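Local coordinates for virulence protein vsdE (Salmonella enterica, PDB 5LQ6) that acts as a cysteine hydrolase, a Salmonella effector that suppresses immune responses and contributes to bacterial virulence, at residues I15-I19 with K113-G117; E31-I35 with L106-V111; D37-E42 with D92-K97; L83-I87 with S146-I150. The protein carries 4 engineered substitutions. All blocks are in the same frame, centred on the assembly; numbering follows the deposited sequence.

Contact 1: residues I15-I19 with K113-G117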
loop_
_atom_site.group_PDB
_atom_site.type_symbol
_atom_site.label_atom_id
_atom_site.label_comp_id
_atom_site.label_asym_id
_atom_site.label_seq_id
_atom_site.Cartn_x
_atom_site.Cartn_y
_atom_site.Cartn_z
ATOM N N ILE A 15 -0.702 14.213 -10.719
ATOM C CA ILE A 15 -1.222 14.243 -9.336
ATOM C C ILE A 15 -1.579 15.668 -8.922
ATOM O O ILE A 15 -2.617 15.953 -8.340
ATOM C CB ILE A 15 -0.217 13.608 -8.322
ATOM C CG1 ILE A 15 0.047 12.152 -8.723
ATOM C CG2 ILE A 15 -0.687 13.772 -6.908
ATOM C CD1 ILE A 15 1.126 11.492 -7.880
ATOM N N ILE A 16 -0.657 16.577 -9.214
ATOM C CA ILE A 16 -0.848 17.980 -8.864
ATOM C C ILE A 16 -2.062 18.563 -9.573
ATOM O O ILE A 16 -2.871 19.238 -8.934
ATOM C CB ILE A 16 0.440 18.754 -9.208
ATOM C CG1 ILE A 16 1.470 18.483 -8.079
ATOM C CG2 ILE A 16 0.149 20.248 -9.336
ATOM C CD1 ILE A 16 2.895 18.808 -8.490
ATOM N N SER A 17 -2.250 18.206 -10.815
ATOM C CA SER A 17 -3.405 18.704 -11.557
ATOM C C SER A 17 -4.701 18.156 -10.954
ATOM O O SER A 17 -5.668 18.873 -10.746
ATOM C CB SER A 17 -3.302 18.452 -13.045
ATOM O OG SER A 17 -3.207 17.117 -13.404
ATOM N N ARG A 18 -4.705 16.861 -10.656
ATOM C CA ARG A 18 -5.944 16.256 -10.091
ATOM C C ARG A 18 -6.307 16.793 -8.739
ATOM O O ARG A 18 -7.459 17.110 -8.472
ATOM C CB ARG A 18 -5.796 14.736 -10.069
ATOM C CG ARG A 18 -5.803 14.084 -11.432
ATOM C CD ARG A 18 -5.846 12.561 -11.389
ATOM N NE ARG A 18 -4.593 12.013 -10.861
ATOM C CZ ARG A 18 -3.602 11.541 -11.590
ATOM N NH1 ARG A 18 -3.663 11.556 -12.908
ATOM N NH2 ARG A 18 -2.510 11.030 -10.982
ATOM N N ILE A 19 -5.309 16.916 -7.860
ATOM C CA ILE A 19 -5.540 17.331 -6.500
ATOM C C ILE A 19 -6.024 18.787 -6.391
ATOM O O ILE A 19 -6.747 19.169 -5.474
ATOM C CB ILE A 19 -4.263 17.012 -5.666
ATOM C CG1 ILE A 19 -4.600 16.631 -4.255
ATOM C CG2 ILE A 19 -3.200 18.114 -5.800
ATOM C CD1 ILE A 19 -3.355 16.205 -3.508
ATOM N N LYS A 113 -7.727 7.647 -7.184
ATOM C CA LYS A 113 -8.012 8.558 -8.282
ATOM C C LYS A 113 -6.992 9.705 -8.308
ATOM O O LYS A 113 -6.524 10.106 -9.361
ATOM C CB LYS A 113 -9.437 9.074 -8.184
ATOM C CG LYS A 113 -10.454 8.086 -8.702
ATOM C CD LYS A 113 -11.892 8.554 -8.539
ATOM C CE LYS A 113 -12.818 7.457 -8.996
ATOM N NZ LYS A 113 -14.221 7.940 -8.973
ATOM N N ILE A 114 -6.629 10.211 -7.126
ATOM C CA ILE A 114 -5.658 11.322 -7.077
ATOM C C ILE A 114 -4.244 10.844 -7.433
ATOM O O ILE A 114 -3.598 11.418 -8.262
ATOM C CB ILE A 114 -5.659 11.976 -5.692
ATOM C CG1 ILE A 114 -7.030 12.628 -5.456
ATOM C CG2 ILE A 114 -4.472 12.940 -5.547
ATOM C CD1 ILE A 114 -7.168 13.224 -4.083
ATOM N N ILE A 115 -3.773 9.779 -6.770
ATOM C CA ILE A 115 -2.373 9.375 -6.936
ATOM C C ILE A 115 -2.125 8.652 -8.249
ATOM O O ILE A 115 -1.144 8.892 -8.908
ATOM C CB ILE A 115 -1.902 8.563 -5.716
ATOM C CG1 ILE A 115 -1.719 9.523 -4.544
ATOM C CG2 ILE A 115 -0.594 7.832 -6.022
ATOM C CD1 ILE A 115 -1.416 8.850 -3.230
ATOM N N PHE A 116 -3.026 7.762 -8.641
ATOM C CA PHE A 116 -2.830 6.935 -9.837
ATOM C C PHE A 116 -3.635 7.356 -11.042
ATOM O O PHE A 116 -3.280 6.973 -12.164
ATOM C CB PHE A 116 -3.096 5.443 -9.536
ATOM C CG PHE A 116 -2.282 4.939 -8.360
ATOM C CD1 PHE A 116 -0.931 4.721 -8.507
ATOM C CD2 PHE A 116 -2.908 4.736 -7.116
ATOM C CE1 PHE A 116 -0.177 4.287 -7.377
ATOM C CE2 PHE A 116 -2.141 4.337 -6.026
ATOM C CZ PHE A 116 -0.818 4.136 -6.188
ATOM N N GLY A 117 -4.660 8.181 -10.831
ATOM C CA GLY A 117 -5.510 8.627 -11.918
ATOM C C GLY A 117 -6.683 7.741 -12.226
ATOM O O GLY A 117 -7.440 8.009 -13.213
#

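Contact 2: residues E31-I35 with L106-V111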
loop_
_atom_site.group_PDB
_atom_site.type_symbol
_atom_site.label_atom_id
_atom_site.label_comp_id
_atom_site.label_asym_id
_atom_site.label_seq_id
_atom_site.Cartn_x
_atom_site.Cartn_y
_atom_site.Cartn_z
ATOM N N GLU A 31 -12.141 15.580 2.060
ATOM C CA GLU A 31 -11.214 14.496 1.849
ATOM C C GLU A 31 -10.046 14.857 0.930
ATOM O O GLU A 31 -8.890 14.561 1.229
ATOM C CB GLU A 31 -11.980 13.335 1.255
ATOM C CG GLU A 31 -11.192 12.060 1.169
ATOM C CD GLU A 31 -12.042 10.810 1.358
ATOM O OE1 GLU A 31 -13.277 10.897 1.621
ATOM O OE2 GLU A 31 -11.447 9.727 1.204
ATOM N N VAL A 32 -10.354 15.463 -0.204
ATOM C CA VAL A 32 -9.310 15.894 -1.125
ATOM C C VAL A 32 -8.413 16.938 -0.476
ATOM O O VAL A 32 -7.187 16.945 -0.691
ATOM C CB VAL A 32 -9.904 16.375 -2.472
ATOM C CG1 VAL A 32 -8.823 16.937 -3.373
ATOM C CG2 VAL A 32 -10.592 15.225 -3.177
ATOM N N LYS A 33 -9.028 17.829 0.318
ATOM C CA LYS A 33 -8.250 18.804 1.077
ATOM C C LYS A 33 -7.322 18.177 2.108
ATOM O O LYS A 33 -6.156 18.602 2.230
ATOM C CB LYS A 33 -9.186 19.812 1.787
ATOM C CG LYS A 33 -9.715 20.886 0.842
ATOM C CD LYS A 33 -10.069 22.180 1.565
ATOM C CE LYS A 33 -9.923 23.369 0.627
ATOM N NZ LYS A 33 -10.687 23.176 -0.645
ATOM N N ARG A 34 -7.822 17.208 2.855
ATOM C CA ARG A 34 -6.988 16.459 3.805
ATOM C C ARG A 34 -5.826 15.775 3.088
ATOM O O ARG A 34 -4.666 15.816 3.550
ATOM C CB ARG A 34 -7.802 15.447 4.588
ATOM C CG ARG A 34 -8.674 16.075 5.659
ATOM C CD ARG A 34 -9.455 15.002 6.419
ATOM N NE ARG A 34 -10.599 14.464 5.659
ATOM C CZ ARG A 34 -11.883 14.814 5.831
ATOM N NH1 ARG A 34 -12.233 15.717 6.746
ATOM N NH2 ARG A 34 -12.832 14.258 5.078
ATOM N N ILE A 35 -6.110 15.205 1.914
ATOM C CA ILE A 35 -5.041 14.612 1.132
ATOM C C ILE A 35 -4.017 15.637 0.674
ATOM O O ILE A 35 -2.793 15.413 0.804
ATOM C CB ILE A 35 -5.571 13.785 -0.068
ATOM C CG1 ILE A 35 -6.418 12.613 0.442
ATOM C CG2 ILE A 35 -4.423 13.297 -0.937
ATOM C CD1 ILE A 35 -7.353 12.030 -0.590
ATOM N N LEU A 106 -10.257 8.161 5.120
ATOM C CA LEU A 106 -10.000 8.300 3.689
ATOM C C LEU A 106 -10.447 7.105 2.844
ATOM O O LEU A 106 -10.108 5.962 3.115
ATOM C CB LEU A 106 -8.505 8.535 3.424
ATOM C CG LEU A 106 -7.876 9.838 3.889
ATOM C CD1 LEU A 106 -6.493 9.956 3.293
ATOM C CD2 LEU A 106 -8.684 11.062 3.513
ATOM N N ASP A 107 -11.185 7.413 1.785
ATOM C CA ASP A 107 -11.668 6.432 0.816
ATOM C C ASP A 107 -10.525 6.113 -0.130
ATOM O O ASP A 107 -9.922 7.021 -0.752
ATOM C CB ASP A 107 -12.859 7.063 0.077
ATOM C CG ASP A 107 -13.453 6.185 -1.011
ATOM O OD1 ASP A 107 -13.019 5.030 -1.222
ATOM O OD2 ASP A 107 -14.433 6.689 -1.618
ATOM N N SER A 108 -10.205 4.834 -0.243
ATOM C CA SER A 108 -9.151 4.393 -1.139
ATOM C C SER A 108 -9.457 4.739 -2.588
ATOM O O SER A 108 -8.526 4.898 -3.370
ATOM C CB SER A 108 -8.755 2.921 -0.968
ATOM O OG SER A 108 -9.809 2.069 -1.284
ATOM N N ALA A 109 -10.737 4.811 -2.964
ATOM C CA ALA A 109 -11.100 5.184 -4.338
ATOM C C ALA A 109 -10.647 6.630 -4.647
ATOM O O ALA A 109 -10.077 6.907 -5.701
ATOM C CB ALA A 109 -12.597 5.070 -4.533
ATOM N N ILE A 110 -10.929 7.544 -3.720
ATOM C CA ILE A 110 -10.509 8.932 -3.891
ATOM C C ILE A 110 -8.997 9.016 -3.873
ATOM O O ILE A 110 -8.374 9.675 -4.717
ATOM C CB ILE A 110 -11.133 9.859 -2.808
ATOM C CG1 ILE A 110 -12.653 9.842 -2.961
ATOM C CG2 ILE A 110 -10.518 11.266 -2.841
ATOM C CD1 ILE A 110 -13.348 10.717 -1.925
ATOM N N VAL A 111 -8.357 8.299 -2.940
ATOM C CA VAL A 111 -6.912 8.334 -2.898
ATOM C C VAL A 111 -6.314 7.783 -4.189
ATOM O O VAL A 111 -5.364 8.360 -4.738
ATOM C CB VAL A 111 -6.344 7.578 -1.646
ATOM C CG1 VAL A 111 -4.849 7.343 -1.714
ATOM C CG2 VAL A 111 -6.754 8.303 -0.364
#

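Contact 3: residues D37-E42 with D92-K97. Engineered in segment 37-42: Ser40 (natural residue Cys).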
loop_
_atom_site.group_PDB
_atom_site.type_symbol
_atom_site.label_atom_id
_atom_site.label_comp_id
_atom_site.label_asym_id
_atom_site.label_seq_id
_atom_site.Cartn_x
_atom_site.Cartn_y
_atom_site.Cartn_z
ATOM N N ASP A 37 -3.280 18.532 1.917
ATOM C CA ASP A 37 -2.533 19.026 3.063
ATOM C C ASP A 37 -1.412 18.067 3.487
ATOM O O ASP A 37 -0.323 18.501 3.900
ATOM C CB ASP A 37 -3.478 19.273 4.245
ATOM C CG ASP A 37 -4.393 20.506 4.027
ATOM O OD1 ASP A 37 -4.044 21.409 3.220
ATOM O OD2 ASP A 37 -5.486 20.513 4.648
ATOM N N ALA A 38 -1.711 16.767 3.420
ATOM C CA ALA A 38 -0.773 15.761 3.897
ATOM C C ALA A 38 0.291 15.423 2.877
ATOM O O ALA A 38 1.387 15.036 3.232
ATOM C CB ALA A 38 -1.500 14.511 4.310
ATOM N N LEU A 39 -0.025 15.498 1.613
ATOM C CA LEU A 39 0.854 14.911 0.603
ATOM C C LEU A 39 1.997 15.812 0.243
ATOM O O LEU A 39 1.784 17.014 0.039
ATOM C CB LEU A 39 0.034 14.572 -0.634
ATOM C CG LEU A 39 0.688 13.820 -1.758
ATOM C CD1 LEU A 39 1.010 12.448 -1.251
ATOM C CD2 LEU A 39 -0.259 13.700 -2.912
ATOM N N SER A 40 3.221 15.278 0.240
ATOM C CA SER A 40 4.416 15.923 -0.291
ATOM C C SER A 40 4.949 15.215 -1.536
ATOM O O SER A 40 5.017 13.966 -1.598
ATOM C CB SER A 40 5.535 15.887 0.752
ATOM O OG SER A 40 5.190 16.668 1.841
ATOM N N ILE A 41 5.432 16.002 -2.483
ATOM C CA ILE A 41 6.032 15.530 -3.694
ATOM C C ILE A 41 7.441 16.056 -3.739
ATOM O O ILE A 41 7.662 17.283 -3.746
ATOM C CB ILE A 41 5.236 15.997 -4.923
ATOM C CG1 ILE A 41 3.751 15.622 -4.753
ATOM C CG2 ILE A 41 5.846 15.454 -6.201
ATOM C CD1 ILE A 41 2.858 15.977 -5.944
ATOM N N GLU A 42 8.408 15.151 -3.730
ATOM C CA GLU A 42 9.797 15.523 -3.894
ATOM C C GLU A 42 10.160 15.398 -5.365
ATOM O O GLU A 42 10.119 14.275 -5.896
ATOM C CB GLU A 42 10.650 14.613 -3.039
ATOM C CG GLU A 42 12.113 15.018 -2.924
ATOM C CD GLU A 42 12.584 15.090 -1.475
ATOM O OE1 GLU A 42 12.287 14.180 -0.650
ATOM O OE2 GLU A 42 13.245 16.092 -1.142
ATOM N N ASP A 92 11.826 7.641 -4.161
ATOM C CA ASP A 92 11.161 8.239 -3.019
ATOM C C ASP A 92 10.549 9.575 -3.415
ATOM O O ASP A 92 11.212 10.602 -3.341
ATOM C CB ASP A 92 12.078 8.426 -1.804
ATOM C CG ASP A 92 12.443 7.126 -1.127
ATOM O OD1 ASP A 92 11.621 6.175 -1.104
ATOM O OD2 ASP A 92 13.564 7.021 -0.570
ATOM N N ILE A 93 9.309 9.566 -3.870
ATOM C CA ILE A 93 8.620 10.787 -4.432
ATOM C C ILE A 93 7.546 11.293 -3.534
ATOM O O ILE A 93 7.548 12.442 -3.129
ATOM C CB ILE A 93 8.088 10.525 -5.833
ATOM C CG1 ILE A 93 9.225 10.167 -6.778
ATOM C CG2 ILE A 93 7.258 11.725 -6.344
ATOM C CD1 ILE A 93 8.786 9.560 -8.073
ATOM N N LEU A 94 6.575 10.427 -3.165
ATOM C CA LEU A 94 5.465 10.817 -2.340
ATOM C C LEU A 94 5.645 10.474 -0.880
ATOM O O LEU A 94 6.203 9.418 -0.555
ATOM C CB LEU A 94 4.192 10.148 -2.846
ATOM C CG LEU A 94 3.800 10.319 -4.296
ATOM C CD1 LEU A 94 2.464 9.642 -4.543
ATOM C CD2 LEU A 94 3.667 11.799 -4.662
ATOM N N SER A 95 5.179 11.340 0.010
ATOM C CA SER A 95 5.187 11.080 1.424
ATOM C C SER A 95 4.046 11.818 2.084
ATOM O O SER A 95 3.441 12.702 1.459
ATOM C CB SER A 95 6.533 11.431 2.055
ATOM O OG SER A 95 6.800 12.826 1.965
ATOM N N SER A 96 3.713 11.423 3.302
ATOM C CA SER A 96 2.729 12.091 4.085
ATOM C C SER A 96 3.437 12.935 5.160
ATOM O O SER A 96 4.381 12.469 5.827
ATOM C CB SER A 96 1.771 11.114 4.716
ATOM O OG SER A 96 0.883 11.812 5.575
ATOM N N LYS A 97 3.012 14.188 5.279
ATOM C CA LYS A 97 3.469 15.064 6.373
ATOM C C LYS A 97 2.292 15.434 7.252
ATOM O O LYS A 97 1.760 14.583 7.957
ATOM C CB LYS A 97 4.163 16.297 5.815
ATOM C CG LYS A 97 3.265 17.248 5.039
ATOM C CD LYS A 97 4.098 18.307 4.341
ATOM C CE LYS A 97 3.361 18.944 3.172
ATOM N NZ LYS A 97 4.228 19.967 2.503
#

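Contact 4: residues L83-I87 with S146-I150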
loop_
_atom_site.group_PDB
_atom_site.type_symbol
_atom_site.label_atom_id
_atom_site.label_comp_id
_atom_site.label_asym_id
_atom_site.label_seq_id
_atom_site.Cartn_x
_atom_site.Cartn_y
_atom_site.Cartn_z
ATOM N N LEU A 83 3.463 4.705 -0.784
ATOM C CA LEU A 83 4.522 3.713 -0.865
ATOM C C LEU A 83 4.414 2.921 -2.135
ATOM O O LEU A 83 5.407 2.603 -2.779
ATOM C CB LEU A 83 4.465 2.802 0.370
ATOM C CG LEU A 83 5.547 1.743 0.466
ATOM C CD1 LEU A 83 6.934 2.366 0.376
ATOM C CD2 LEU A 83 5.389 0.945 1.765
ATOM N N HIS A 84 3.201 2.495 -2.512
ATOM C CA HIS A 84 3.011 1.765 -3.758
ATOM C C HIS A 84 3.497 2.520 -4.990
ATOM O O HIS A 84 4.109 1.966 -5.896
ATOM C CB HIS A 84 1.545 1.370 -3.880
ATOM C CG HIS A 84 1.240 0.433 -4.991
ATOM N ND1 HIS A 84 1.571 -0.900 -4.947
ATOM C CD2 HIS A 84 0.567 0.600 -6.146
ATOM C CE1 HIS A 84 1.190 -1.491 -6.053
ATOM N NE2 HIS A 84 0.552 -0.610 -6.796
ATOM N N TYR A 85 3.141 3.788 -5.018
ATOM C CA TYR A 85 3.602 4.661 -6.082
ATOM C C TYR A 85 5.127 4.763 -6.131
ATOM O O TYR A 85 5.713 4.650 -7.205
ATOM C CB TYR A 85 2.986 6.043 -5.907
ATOM C CG TYR A 85 3.381 7.110 -6.913
ATOM C CD1 TYR A 85 4.511 7.852 -6.762
ATOM C CD2 TYR A 85 2.578 7.322 -8.002
ATOM C CE1 TYR A 85 4.823 8.857 -7.693
ATOM C CE2 TYR A 85 2.865 8.340 -8.929
ATOM C CZ TYR A 85 4.010 9.067 -8.743
ATOM O OH TYR A 85 4.362 10.082 -9.685
ATOM N N ASN A 86 5.747 4.996 -4.993
ATOM C CA ASN A 86 7.218 5.112 -4.898
ATOM C C ASN A 86 7.884 3.803 -5.353
ATOM O O ASN A 86 8.866 3.802 -6.089
ATOM C CB ASN A 86 7.652 5.467 -3.485
ATOM C CG ASN A 86 7.264 6.888 -3.087
ATOM O OD1 ASN A 86 6.798 7.651 -3.946
ATOM N ND2 ASN A 86 7.369 7.201 -1.839
ATOM N N ILE A 87 7.351 2.658 -4.923
ATOM C CA ILE A 87 7.913 1.413 -5.356
ATOM C C ILE A 87 7.815 1.264 -6.869
ATOM O O ILE A 87 8.796 0.877 -7.535
ATOM C CB ILE A 87 7.204 0.211 -4.642
ATOM C CG1 ILE A 87 7.582 0.193 -3.190
ATOM C CG2 ILE A 87 7.548 -1.124 -5.324
ATOM C CD1 ILE A 87 6.641 -0.654 -2.350
ATOM N N SER A 146 4.984 -7.903 -8.549
ATOM C CA SER A 146 5.761 -7.970 -7.317
ATOM C C SER A 146 5.392 -6.976 -6.246
ATOM O O SER A 146 5.993 -7.006 -5.182
ATOM C CB SER A 146 7.246 -7.846 -7.565
ATOM O OG SER A 146 7.495 -6.603 -8.207
ATOM N N SER A 147 4.462 -6.063 -6.493
ATOM C CA SER A 147 4.100 -5.043 -5.533
ATOM C C SER A 147 2.607 -4.814 -5.447
ATOM O O SER A 147 1.926 -4.664 -6.491
ATOM C CB SER A 147 4.801 -3.750 -5.912
ATOM O OG SER A 147 4.437 -2.696 -5.006
ATOM N N PHE A 148 2.063 -4.809 -4.233
ATOM C CA PHE A 148 0.633 -4.809 -4.018
ATOM C C PHE A 148 0.248 -3.956 -2.824
ATOM O O PHE A 148 1.045 -3.772 -1.910
ATOM C CB PHE A 148 0.105 -6.226 -3.792
ATOM C CG PHE A 148 0.489 -7.215 -4.873
ATOM C CD1 PHE A 148 1.722 -7.849 -4.826
ATOM C CD2 PHE A 148 -0.351 -7.376 -5.964
ATOM C CE1 PHE A 148 2.095 -8.702 -5.850
ATOM C CE2 PHE A 148 0.038 -8.255 -6.988
ATOM C CZ PHE A 148 1.265 -8.873 -6.887
ATOM N N ILE A 149 -0.987 -3.470 -2.832
ATOM C CA ILE A 149 -1.599 -2.843 -1.666
ATOM C C ILE A 149 -2.614 -3.843 -1.104
ATOM O O ILE A 149 -3.416 -4.396 -1.876
ATOM C CB ILE A 149 -2.297 -1.502 -1.937
ATOM C CG1 ILE A 149 -1.337 -0.509 -2.597
ATOM C CG2 ILE A 149 -2.870 -0.910 -0.670
ATOM C CD1 ILE A 149 -2.020 0.781 -3.106
ATOM N N ILE A 150 -2.576 -4.047 0.206
ATOM C CA ILE A 150 -3.504 -4.968 0.860
ATOM C C ILE A 150 -4.499 -4.164 1.633
ATOM O O ILE A 150 -4.113 -3.225 2.368
ATOM C CB ILE A 150 -2.791 -5.921 1.809
ATOM C CG1 ILE A 150 -1.497 -6.465 1.204
ATOM C CG2 ILE A 150 -3.726 -7.018 2.303
ATOM C CD1 ILE A 150 -1.670 -7.263 -0.015
HETATM O O HOH W 1 3.110 -2.028 -2.715
HETATM O O HOH W 2 4.294 -0.655 -6.810
#

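Contact 1: residues I15-I19 with K113-G117
Arg18 supplies the polar part of the contact. Its side chain reaches across to the last turn of helix 108-116. Arg18 NE donates to Ile114 O at 2.8 Å, and Arg18 NH2 donates to the same Ile114 O at 3.0 Å. Ile115 O lies near the guanidinium plane as well, 3.3 Å from Arg18 NH2. This is a C-terminal helix end met by a positive charge, a favourable match because the last carbonyls of a helix lack the usual in-helix partners and carry partial negative charge.

Gly117 is the first residue to leave the helix, with a positive phi of 88°. These backbone angles by themselves call for glycine, because a CB would jam against the carbonyl O of Phe116. A CB would also clash with Arg18 NH1. Gly117 CA sits over one face of the guanidinium, 3.5 Å from Arg18 CZ.

Apolar contacts fill the buried side of the helix pair. Ile114 CG2 lies 4.1 Å from Ile15 CG2 and 3.9 Å from Ile19 CG1. Ile15 CD1 lies 4.5 Å from Ile115 CG2. The backbones come close here, with Ile15 CA and Ile115 CA 5.5 Å apart. Beyond the pair, Ile15 and Ile115 both pack on Tyr85 of helix 76-89. Ile19 and Ile114 both touch Ile35 of helix 29-38.

Contact 2: residues E31-I35 with L106-V111
Glu31 stretches across the start of helix 108-116 and overlaps Leu106, Asp107 and Ile110. Its carboxylate accepts from the backbone: Asp107 N donates to Glu31 OE2 at a very short 2.4 Å. Glu31 CG lies 3.6 Å from Leu106 CD2, and the carboxylate carbon Glu31 CD rests 3.5 Å from the Ile110 CD1 methyl.

Asp107 is the N-cap of helix 108-116. Glu31 OE2 takes the amide of this N-cap residue itself, and Asp107 OD1 takes the amide Ala109 N within the first turn, at 2.9 Å. The contact joins helix 29-38 to the capped N-terminal end of helix 108-116.

Next to the polar end, Ile35 makes the apolar seam. Ile35 CD1 meets Ile110 CG2 at 4.0 Å and Val111 CG2 at 3.8 Å, while Ile35 CG1 meets Leu106 CD1 at 3.9 Å. Val32 CG2 adds a contact to Ile110 CG2 at 4.0 Å. Leu106 and Val111 also pack on helix 76-89, through Leu78 and through Val77 and Ala81 respectively.

Contact 3: residues D37-E42 with D92-K97
This is a two-stranded antiparallel beta ladder near the surface. It pairs strand 39-41, which follows directly on helix 29-38, with strand 94-96, which follows helix 76-89. The strand axes approach to 4.7 Å.

Ser40 and Ser95 form the hydrogen-bonded pair. Ser40 N donates to Ser95 O at 2.9 Å, and Ser95 N donates to Ser40 O at 3.1 Å. Ser40 is an engineered residue, cysteine in the natural protein. Leu39-Ser96 and Ile41-Leu94 are non-hydrogen-bonded pairs. The bonding continues past both ends, with Glu42 N to Ile93 O (2.9 Å) at one and Lys97 N to Ala38 O (2.7 Å) at the other.

Leu39, Ile41 and Leu94 share one face with Ser96. There Ile41 CG1 lies 3.8 Å from Leu94 CD2. Leu39 and Leu94 pack on Cys82 of helix 76-89, and helix 12-19 covers Leu39 and Ile41. Ser40 and Ser95 lie on the other face, where Ser95 touches Tyr64 of helix 55-65. Ser96 CA adds a CA-H...O contact to Ala38 O at 3.3 Å.

Contact 4: residues L83-I87 with S146-I150
His84 and Ser147 bury the most surface here, followed by Ile149. The CA-CB bond of His84 points toward the strand, and its ring lies against Ser147 and Ile149. Ile149 CG1 makes a CH-pi contact over one ring face, 4.0 Å from the His84 ring centroid. At the ring edge, His84 CE1 lies 3.3 Å from Ser147 O. His84 NE2 is hydrogen-bonded to Tyr214 N.

Two waters link the segments. Water 1 is bound by His84 ND1 at 2.9 Å and Ser147 OG at 2.7 Å, and it donates to Phe148 O at 2.8 Å. Water 2 donates to His84 O at 2.8 Å and is bound by Ser147 OG at 2.7 Å.

The helix and strand segments run almost antiparallel, at 176°, and their axes approach to 8.8 Å. Helix 76-89 and helix 129-143 pack against the antiparallel sheet that holds strand 147-157. Cys76 at the start of helix 76-89, with His165 and Asp185, has the geometry of a Cys-His-Asp triad, consistent with a papain-like cysteine hydrolase of clan CA.

Overall arrangement
Contacts 1 and 4 are buried, contact 2 is partly buried, and contact 3 lies near the surface. Contacts 1 and 2 hold opposite ends of helix 108-116: an arginine donates to one carbonyl, Ile114 O, at its C-terminal end, and a glutamate accepts the amide of the N-cap residue. They touch through Ile114 packing on Ile35 and Val32. Contact 3 shares helix 29-38 with contact 2 but relies on backbone pairing. Contact 4 instead uses ring packing and bridging waters. The centre of contact 4 lies about 5 Å from the centre of the chain. Helix 76-89 ties the set together. Its Tyr85 meets contacts 1 and 3, and Asn86 ND2 is hydrogen-bonded to Leu94 O.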